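Local coordinates for protein ATP-dependent Clp endopeptidase (Clostridium difficile, PDB 3FES) that probably forms the amino-terminal domain of an ATP-driven Clp chaperone of the ClpC type, a helical module that in relatives receives adaptors and substrates for unfolding and proteolysis, at residues N29-S33 with E34-L38; A49-L52 with S53-F57; H109-L112 with A113-Q116; K124-Y128 with A129-D133. All coordinates share one frame; numbering follows the deposited sequence.

Interaction 1 (N29-S33 with E34-L38)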
# COMPACT_ATOMS: atom_id res chain seq x y z
N ASN A 29 12.74 5.32 -9.00
CA ASN A 29 13.78 4.67 -8.18
C ASN A 29 13.51 4.80 -6.68
O ASN A 29 14.27 4.32 -5.86
CB ASN A 29 15.19 5.11 -8.55
CG ASN A 29 15.34 6.61 -8.58
OD1 ASN A 29 14.64 7.34 -7.88
ND2 ASN A 29 16.24 7.09 -9.43
N ILE A 30 12.41 5.44 -6.33
CA ILE A 30 12.00 5.56 -4.94
C ILE A 30 10.61 4.97 -4.78
O ILE A 30 9.67 5.36 -5.47
CB ILE A 30 12.04 7.06 -4.46
CG1 ILE A 30 13.48 7.61 -4.63
CG2 ILE A 30 11.56 7.17 -3.01
CD1 ILE A 30 13.58 9.15 -4.56
N VAL A 31 10.47 4.03 -3.86
CA VAL A 31 9.16 3.40 -3.59
C VAL A 31 8.42 4.27 -2.56
O VAL A 31 8.87 4.39 -1.41
CB VAL A 31 9.35 2.01 -2.98
CG1 VAL A 31 8.00 1.35 -2.63
CG2 VAL A 31 10.15 1.13 -3.94
N GLY A 32 7.33 4.87 -2.99
CA GLY A 32 6.50 5.75 -2.15
C GLY A 32 5.22 5.06 -1.72
O GLY A 32 4.98 3.90 -2.06
N SER A 33 4.37 5.77 -0.97
CA SER A 33 3.14 5.16 -0.47
C SER A 33 2.26 4.70 -1.62
O SER A 33 1.52 3.72 -1.47
CB SER A 33 2.34 6.17 0.40
OG SER A 33 2.03 7.34 -0.31
N GLU A 34 2.34 5.43 -2.74
CA GLU A 34 1.48 5.09 -3.90
C GLU A 34 1.85 3.72 -4.47
O GLU A 34 0.98 2.98 -4.94
CB GLU A 34 1.51 6.20 -4.97
CG GLU A 34 2.83 6.38 -5.72
CD GLU A 34 3.92 7.19 -4.99
OE1 GLU A 34 3.95 7.37 -3.76
OE2 GLU A 34 4.80 7.66 -5.69
N HIS A 35 3.14 3.39 -4.44
CA HIS A 35 3.56 2.09 -4.94
C HIS A 35 3.17 0.98 -3.99
O HIS A 35 2.83 -0.10 -4.44
CB HIS A 35 5.06 2.05 -5.13
CG HIS A 35 5.60 3.16 -5.98
ND1 HIS A 35 5.39 3.22 -7.34
CD2 HIS A 35 6.34 4.23 -5.66
CE1 HIS A 35 6.00 4.29 -7.82
NE2 HIS A 35 6.61 4.90 -6.83
N ILE A 36 3.27 1.23 -2.68
CA ILE A 36 2.80 0.25 -1.70
C ILE A 36 1.29 0.01 -1.91
O ILE A 36 0.82 -1.13 -1.88
CB ILE A 36 3.06 0.76 -0.25
CG1 ILE A 36 4.57 0.96 0.01
CG2 ILE A 36 2.46 -0.23 0.79
CD1 ILE A 36 4.86 1.60 1.35
N LEU A 37 0.52 1.10 -2.10
CA LEU A 37 -0.91 0.92 -2.37
C LEU A 37 -1.18 0.05 -3.62
O LEU A 37 -2.06 -0.86 -3.61
CB LEU A 37 -1.57 2.31 -2.52
CG LEU A 37 -3.10 2.29 -2.59
CD1 LEU A 37 -3.71 2.00 -1.23
CD2 LEU A 37 -3.58 3.65 -3.05
N LEU A 38 -0.42 0.30 -4.68
CA LEU A 38 -0.56 -0.48 -5.91
C LEU A 38 -0.09 -1.91 -5.66
O LEU A 38 -0.71 -2.87 -6.14
CB LEU A 38 0.26 0.14 -7.04
CG LEU A 38 0.28 -0.57 -8.40
CD1 LEU A 38 -1.13 -0.88 -8.94
CD2 LEU A 38 1.10 0.26 -9.38
O HOH W 1 4.05 9.40 -1.89

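Interaction 2 (A49-L52 with S53-F57)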
# COMPACT_ATOMS: atom_id res chain seq x y z
N ALA A 49 -6.23 -5.90 -0.69
CA ALA A 49 -6.65 -5.99 -2.09
C ALA A 49 -8.18 -6.07 -2.17
O ALA A 49 -8.79 -5.47 -3.06
CB ALA A 49 -6.04 -7.24 -2.76
N LYS A 50 -8.79 -6.85 -1.26
CA LYS A 50 -10.25 -7.07 -1.30
C LYS A 50 -10.98 -5.75 -0.94
O LYS A 50 -11.97 -5.40 -1.55
CB LYS A 50 -10.67 -8.23 -0.38
CG LYS A 50 -10.08 -9.61 -0.76
CD LYS A 50 -10.42 -10.01 -2.19
CE LYS A 50 -9.74 -11.33 -2.66
NZ LYS A 50 -9.81 -12.48 -1.72
N VAL A 51 -10.42 -4.99 0.02
CA VAL A 51 -10.95 -3.66 0.37
C VAL A 51 -10.88 -2.72 -0.85
O VAL A 51 -11.87 -2.09 -1.23
CB VAL A 51 -10.16 -3.03 1.55
CG1 VAL A 51 -10.51 -1.53 1.73
CG2 VAL A 51 -10.41 -3.80 2.85
N LEU A 52 -9.70 -2.63 -1.46
CA LEU A 52 -9.45 -1.65 -2.53
C LEU A 52 -10.32 -1.96 -3.75
O LEU A 52 -10.86 -1.04 -4.39
CB LEU A 52 -7.95 -1.57 -2.87
CG LEU A 52 -7.07 -0.93 -1.79
CD1 LEU A 52 -5.53 -1.18 -2.04
CD2 LEU A 52 -7.36 0.59 -1.61
N SER A 53 -10.47 -3.25 -4.04
CA SER A 53 -11.32 -3.68 -5.15
C SER A 53 -12.80 -3.45 -4.81
O SER A 53 -13.60 -3.06 -5.67
CB SER A 53 -11.06 -5.16 -5.46
OG SER A 53 -12.19 -5.71 -6.10
N LYS A 54 -13.16 -3.65 -3.54
CA LYS A 54 -14.55 -3.46 -3.13
C LYS A 54 -15.00 -1.99 -3.27
O LYS A 54 -16.12 -1.72 -3.70
CB LYS A 54 -14.79 -4.00 -1.71
CG LYS A 54 -16.22 -3.90 -1.22
CD LYS A 54 -17.12 -4.89 -1.98
CE LYS A 54 -18.36 -5.26 -1.18
NZ LYS A 54 -19.59 -4.67 -1.75
N VAL A 55 -14.11 -1.06 -2.93
CA VAL A 55 -14.45 0.35 -3.03
C VAL A 55 -14.33 0.85 -4.47
O VAL A 55 -14.74 1.97 -4.76
CB VAL A 55 -13.63 1.27 -2.05
CG1 VAL A 55 -13.61 0.69 -0.62
CG2 VAL A 55 -12.22 1.53 -2.58
N GLY A 56 -13.73 0.05 -5.35
CA GLY A 56 -13.73 0.38 -6.78
C GLY A 56 -12.43 0.54 -7.57
O GLY A 56 -12.48 0.75 -8.78
N PHE A 57 -11.27 0.46 -6.92
CA PHE A 57 -10.01 0.58 -7.65
C PHE A 57 -9.67 -0.64 -8.49
O PHE A 57 -9.97 -1.78 -8.11
CB PHE A 57 -8.85 0.80 -6.71
CG PHE A 57 -8.93 2.08 -5.94
CD1 PHE A 57 -9.24 2.06 -4.59
CD2 PHE A 57 -8.73 3.29 -6.59
CE1 PHE A 57 -9.32 3.25 -3.89
CE2 PHE A 57 -8.82 4.50 -5.89
CZ PHE A 57 -9.13 4.49 -4.56

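Interaction 3 (H109-L112 with A113-Q116)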
# COMPACT_ATOMS: atom_id res chain seq x y z
N HIS A 109 -2.90 -4.35 7.92
CA HIS A 109 -2.11 -3.44 8.76
C HIS A 109 -1.36 -2.40 7.96
O HIS A 109 -1.30 -1.24 8.37
CB HIS A 109 -1.19 -4.18 9.74
CG HIS A 109 -1.88 -5.25 10.54
ND1 HIS A 109 -2.73 -4.97 11.60
CD2 HIS A 109 -1.92 -6.59 10.37
CE1 HIS A 109 -3.22 -6.10 12.07
NE2 HIS A 109 -2.73 -7.10 11.36
N ILE A 110 -0.84 -2.79 6.80
CA ILE A 110 -0.16 -1.85 5.90
C ILE A 110 -1.17 -0.83 5.37
O ILE A 110 -0.90 0.34 5.37
CB ILE A 110 0.59 -2.56 4.79
CG1 ILE A 110 1.61 -3.53 5.43
CG2 ILE A 110 1.29 -1.52 3.83
CD1 ILE A 110 2.40 -4.40 4.38
N LEU A 111 -2.34 -1.28 4.95
CA LEU A 111 -3.34 -0.32 4.44
C LEU A 111 -3.84 0.60 5.58
O LEU A 111 -4.02 1.80 5.38
CB LEU A 111 -4.50 -1.08 3.73
CG LEU A 111 -5.56 -0.15 3.08
CD1 LEU A 111 -4.94 0.83 2.08
CD2 LEU A 111 -6.68 -1.03 2.40
N LEU A 112 -4.03 0.05 6.78
CA LEU A 112 -4.39 0.88 7.95
C LEU A 112 -3.36 2.03 8.15
O LEU A 112 -3.69 3.19 8.46
CB LEU A 112 -4.34 0.02 9.20
CG LEU A 112 -5.24 0.24 10.40
CD1 LEU A 112 -6.63 0.73 10.02
CD2 LEU A 112 -5.33 -1.16 11.04
N ALA A 113 -2.10 1.64 8.02
CA ALA A 113 -0.98 2.57 8.21
C ALA A 113 -0.91 3.63 7.13
O ALA A 113 -0.63 4.81 7.43
CB ALA A 113 0.33 1.73 8.23
N ILE A 114 -1.17 3.24 5.87
CA ILE A 114 -1.23 4.21 4.76
C ILE A 114 -2.26 5.27 5.12
O ILE A 114 -1.98 6.47 5.09
CB ILE A 114 -1.58 3.54 3.41
CG1 ILE A 114 -0.36 2.75 2.88
CG2 ILE A 114 -1.91 4.61 2.33
CD1 ILE A 114 -0.69 1.91 1.62
N ILE A 115 -3.45 4.81 5.47
CA ILE A 115 -4.56 5.75 5.81
C ILE A 115 -4.25 6.65 7.01
O ILE A 115 -4.46 7.89 6.97
CB ILE A 115 -5.86 4.97 6.01
CG1 ILE A 115 -6.28 4.37 4.67
CG2 ILE A 115 -7.03 5.89 6.58
CD1 ILE A 115 -7.40 3.30 4.76
N GLN A 116 -3.74 6.04 8.07
CA GLN A 116 -3.32 6.78 9.26
C GLN A 116 -2.26 7.83 9.00
O GLN A 116 -2.32 8.92 9.60
CB GLN A 116 -2.77 5.84 10.30
CG GLN A 116 -3.81 5.42 11.25
CD GLN A 116 -4.26 6.57 12.07
OE1 GLN A 116 -3.45 7.26 12.69
NE2 GLN A 116 -5.56 6.83 12.04

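Interaction 4 (K124-Y128 with A129-D133)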
# COMPACT_ATOMS: atom_id res chain seq x y z
N LYS A 124 -3.47 11.06 -1.56
CA LYS A 124 -3.95 12.00 -2.59
C LYS A 124 -4.83 11.28 -3.60
O LYS A 124 -5.85 11.81 -4.03
CB LYS A 124 -2.78 12.72 -3.29
CG LYS A 124 -2.23 13.86 -2.47
CD LYS A 124 -1.05 14.56 -3.14
CE LYS A 124 -0.47 15.59 -2.20
NZ LYS A 124 0.63 16.36 -2.83
N ILE A 125 -4.45 10.07 -3.96
CA ILE A 125 -5.22 9.27 -4.89
C ILE A 125 -6.54 8.82 -4.24
O ILE A 125 -7.58 8.89 -4.88
CB ILE A 125 -4.43 8.03 -5.39
CG1 ILE A 125 -3.24 8.49 -6.28
CG2 ILE A 125 -5.39 7.03 -6.12
CD1 ILE A 125 -2.24 7.36 -6.64
N LEU A 126 -6.50 8.34 -3.00
CA LEU A 126 -7.75 7.98 -2.30
C LEU A 126 -8.69 9.20 -2.20
O LEU A 126 -9.90 9.10 -2.44
CB LEU A 126 -7.47 7.44 -0.91
CG LEU A 126 -6.65 6.13 -0.93
CD1 LEU A 126 -6.21 5.83 0.48
CD2 LEU A 126 -7.52 5.01 -1.46
N ASN A 127 -8.12 10.34 -1.85
CA ASN A 127 -8.92 11.56 -1.71
C ASN A 127 -9.52 12.01 -3.04
O ASN A 127 -10.69 12.42 -3.10
CB ASN A 127 -8.06 12.69 -1.14
CG ASN A 127 -7.66 12.43 0.30
OD1 ASN A 127 -8.26 11.60 0.97
ND2 ASN A 127 -6.63 13.12 0.78
N TYR A 128 -8.70 11.95 -4.09
CA TYR A 128 -9.12 12.36 -5.45
C TYR A 128 -10.31 11.53 -5.90
O TYR A 128 -11.31 12.05 -6.46
CB TYR A 128 -7.93 12.21 -6.43
CG TYR A 128 -8.24 12.69 -7.83
CD1 TYR A 128 -7.98 14.01 -8.21
CD2 TYR A 128 -8.80 11.82 -8.78
CE1 TYR A 128 -8.27 14.46 -9.51
CE2 TYR A 128 -9.10 12.26 -10.07
CZ TYR A 128 -8.83 13.57 -10.42
OH TYR A 128 -9.12 14.00 -11.69
N ALA A 129 -10.22 10.22 -5.64
CA ALA A 129 -11.29 9.28 -5.95
C ALA A 129 -12.50 9.43 -5.02
O ALA A 129 -13.54 8.86 -5.28
CB ALA A 129 -10.76 7.82 -5.91
N GLY A 130 -12.35 10.17 -3.93
CA GLY A 130 -13.45 10.40 -2.99
C GLY A 130 -13.76 9.21 -2.08
O GLY A 130 -14.85 9.13 -1.52
N VAL A 131 -12.81 8.30 -1.92
CA VAL A 131 -13.05 7.11 -1.13
C VAL A 131 -12.13 6.90 0.05
O VAL A 131 -11.97 5.76 0.50
CB VAL A 131 -12.99 5.84 -2.01
CG1 VAL A 131 -14.16 5.82 -2.99
CG2 VAL A 131 -11.64 5.70 -2.68
N ASN A 132 -11.51 7.96 0.56
CA ASN A 132 -10.61 7.77 1.71
C ASN A 132 -11.40 7.18 2.91
O ASN A 132 -11.04 6.15 3.45
CB ASN A 132 -9.86 9.07 2.10
CG ASN A 132 -8.48 8.79 2.74
OD1 ASN A 132 -8.36 8.02 3.69
ND2 ASN A 132 -7.42 9.41 2.19
N ASP A 133 -12.50 7.83 3.30
CA ASP A 133 -13.19 7.35 4.50
C ASP A 133 -13.92 6.04 4.22
O ASP A 133 -14.15 5.27 5.13
CB ASP A 133 -14.19 8.39 5.03
CG ASP A 133 -13.52 9.54 5.78
OD1 ASP A 133 -12.34 9.41 6.23
OD2 ASP A 133 -14.18 10.58 5.97

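Interaction 1 (N29-S33 with E34-L38)
His35 folds back from the first turn of helix 33-43 against the end of strand 30-31. Its CB packs on Val31 CG1 at 3.9 Å, and on the carbonyl of Gly32. From there CG stands anti to the carbonyl carbon (chi1 -54°), which swings the ring back along the incoming chain. Gly32 N lies at the ring edge, in its plane beside CD2, and NE2 at the tip comes to 3.4 Å from Ile30 O. Glu34 CG sits 4.1 Å above the centre of one ring face, while the ring of His28 meets the same imidazole from elsewhere in the chain. Glycine suits the N-cap position because Glu34, bent at chi2, places OE1 where a side chain of residue 32 would have to stand. Gly32 O accepts Ile36 N at 3.2 Å, nearly straight at 165° and in the carbonyl plane. A water gives a proton to Glu34 OE1 at 2.8 Å and also touches Ser33 OG, whose other partner is Ala122 N. The positive end of the helix dipole probably favours a charged Glu34, whereas the nearby carboxylate of Glu70 would probably raise its pKa, against the pull of the helix end.

Interaction 2 (A49-L52 with S53-F57)
A Schellman motif closes helix 47-55, with Gly56 as the first residue to leave the helical path. Its phi of 123° is readily reached by glycine alone, since a CB here would jam against the preceding carbonyl oxygen. The chain turns back on itself, and Phe57 N donates to Leu52 O at 3.0 Å, the six-to-one bond of the motif. Gly56 N makes two weak bonds, the five-to-two bond to Ser53 O and one to Leu52 O, so Leu52 O receives two donors. Before this the helix is regular: Val55 N reaches Val51 O at 3.0 Å, nearly along the C=O axis. The beta-branched Val55 shields this last turn, laying CG1 against Val51 O and CG2 against Leu52 O at 3.4 Å. Leucine and phenylalanine suit the two residues that bracket the motif, because its apolar clasp pairs exactly these side chains. Both are buried, meeting Leu41 of helix 33-43, while Lys50, Ser53 and Lys54 keep to the exposed side. Phe57 CG stands anti to its own carbonyl carbon (chi1 -64°), which brings the ring up beside Leu52. There Leu52 CD2 meets Phe57 CD1 at 3.8 Å, and the ring edge lies close to Leu52 O.

Interaction 3 (H109-L112 with A113-Q116)
Leu111 carries its CG anti to the backbone N (chi1 -176°), and this turns CG and its CD1 branch forward along helix 107-117 toward Ile114 and Ile115. Both isoleucines answer with CG1 anti to the carbonyl carbon and an extended second torsion (chi2 173° in Ile114), so that each CD1 reaches back down the helix. The two branches therefore straddle one leucine: Leu111 CD1 comes to 4.4 Å from Ile114 CD1, tip to tip, and the leucine CG lies 4.3 Å from Ile115 CD1. These are loose van der Waals contacts of the three- and four-residue spacings that put side chains on one helical face. The same first torsion lays Ile114 CG1 over Ile110 O at 3.5 Å, and Ile115 CG1 over Leu111 O at a like distance, so methylene groups shield backbone carbonyls that are already engaged. Ile115 N donates to Leu111 O at 3.1 Å in an almost linear bond (174°), and Gln116 N to Leu112 O at 2.9 Å. Ala113, with only a methyl group, keeps its CB close to the carbonyls of His109 and Ile110 and faces Leu92 of helix 84-99. Gln116 is exposed, as befits an amide. Ile110 and Ile114 meet Ile36 of helix 33-43, and Ile115 meets Thr135 of helix 132-142. With the polar backbone paired internally, the branched aliphatic groups can offer a largely apolar face, so the helix is probably held against helix 33-43 mainly by dispersion and burial.

Interaction 4 (K124-Y128 with A129-D133)
Asn127 OD1 accepts Asn132 ND2 at 2.6 Å, a short side-chain bond that spans the corner between helix 120-129 and helix 132-142. It is not ideally directed: the donor stands 40° above the carbonyl plane of Asn127, and the two amide planes are turned 35° apart. Asn132 CG lies anti to its backbone N, which sends the amide back across the turn, where ND2 also passes 3.7 Å from Leu126 CB. The corner itself is a Schellman motif. Gly130 takes up a positive phi of 76°, a value that favours glycine. Its N sits 2.9 Å from Asn127 O, bonded from above the carbonyl plane, while Val131 N closes the six-to-one bond to Leu126 O at 3.1 Å. The apolar pair that usually seals this motif is loose here, with Leu126 CD2 and Val131 CG2 4.4 Å apart. Both lean instead on Phe57, which Ala129 meets too; the small methyl group of Ala129 also fits against Ile125 O at 3.5 Å. Val131 at once takes the N-cap position of the next helix, and its carbonyl receives the hydroxyl of Thr135. On the exposed flank, the Tyr128 ring makes a cation-pi contact with Lys65. The corner thus uses backbone bonds and one amide-amide bond to satisfy carbonyls and amides that the helix end would otherwise leave without helical partners.

The four contacts meet around one hydrophobic core, although interactions 1 and 2 come from the first half of the chain and interactions 3 and 4 from the second. Helix 33-43 is the hub: Ile36 CG2 of interaction 1 touches Ile110 CG2 of interaction 3 at 3.5 Å, and Leu37 CD1 meets Leu52 CD1 of interaction 2 at 3.8 Å. Interactions 2 and 4, both Schellman corners, have centres about 12 Å apart and interlock where Phe57 CZ reaches Val131 CG2 at 3.4 Å. Leu111 CD2 joins interaction 3 to Val51 CG1 at 3.9 Å. A bound magnesium ion lies about 7 Å from the side chain of His109, too far for direct coordination.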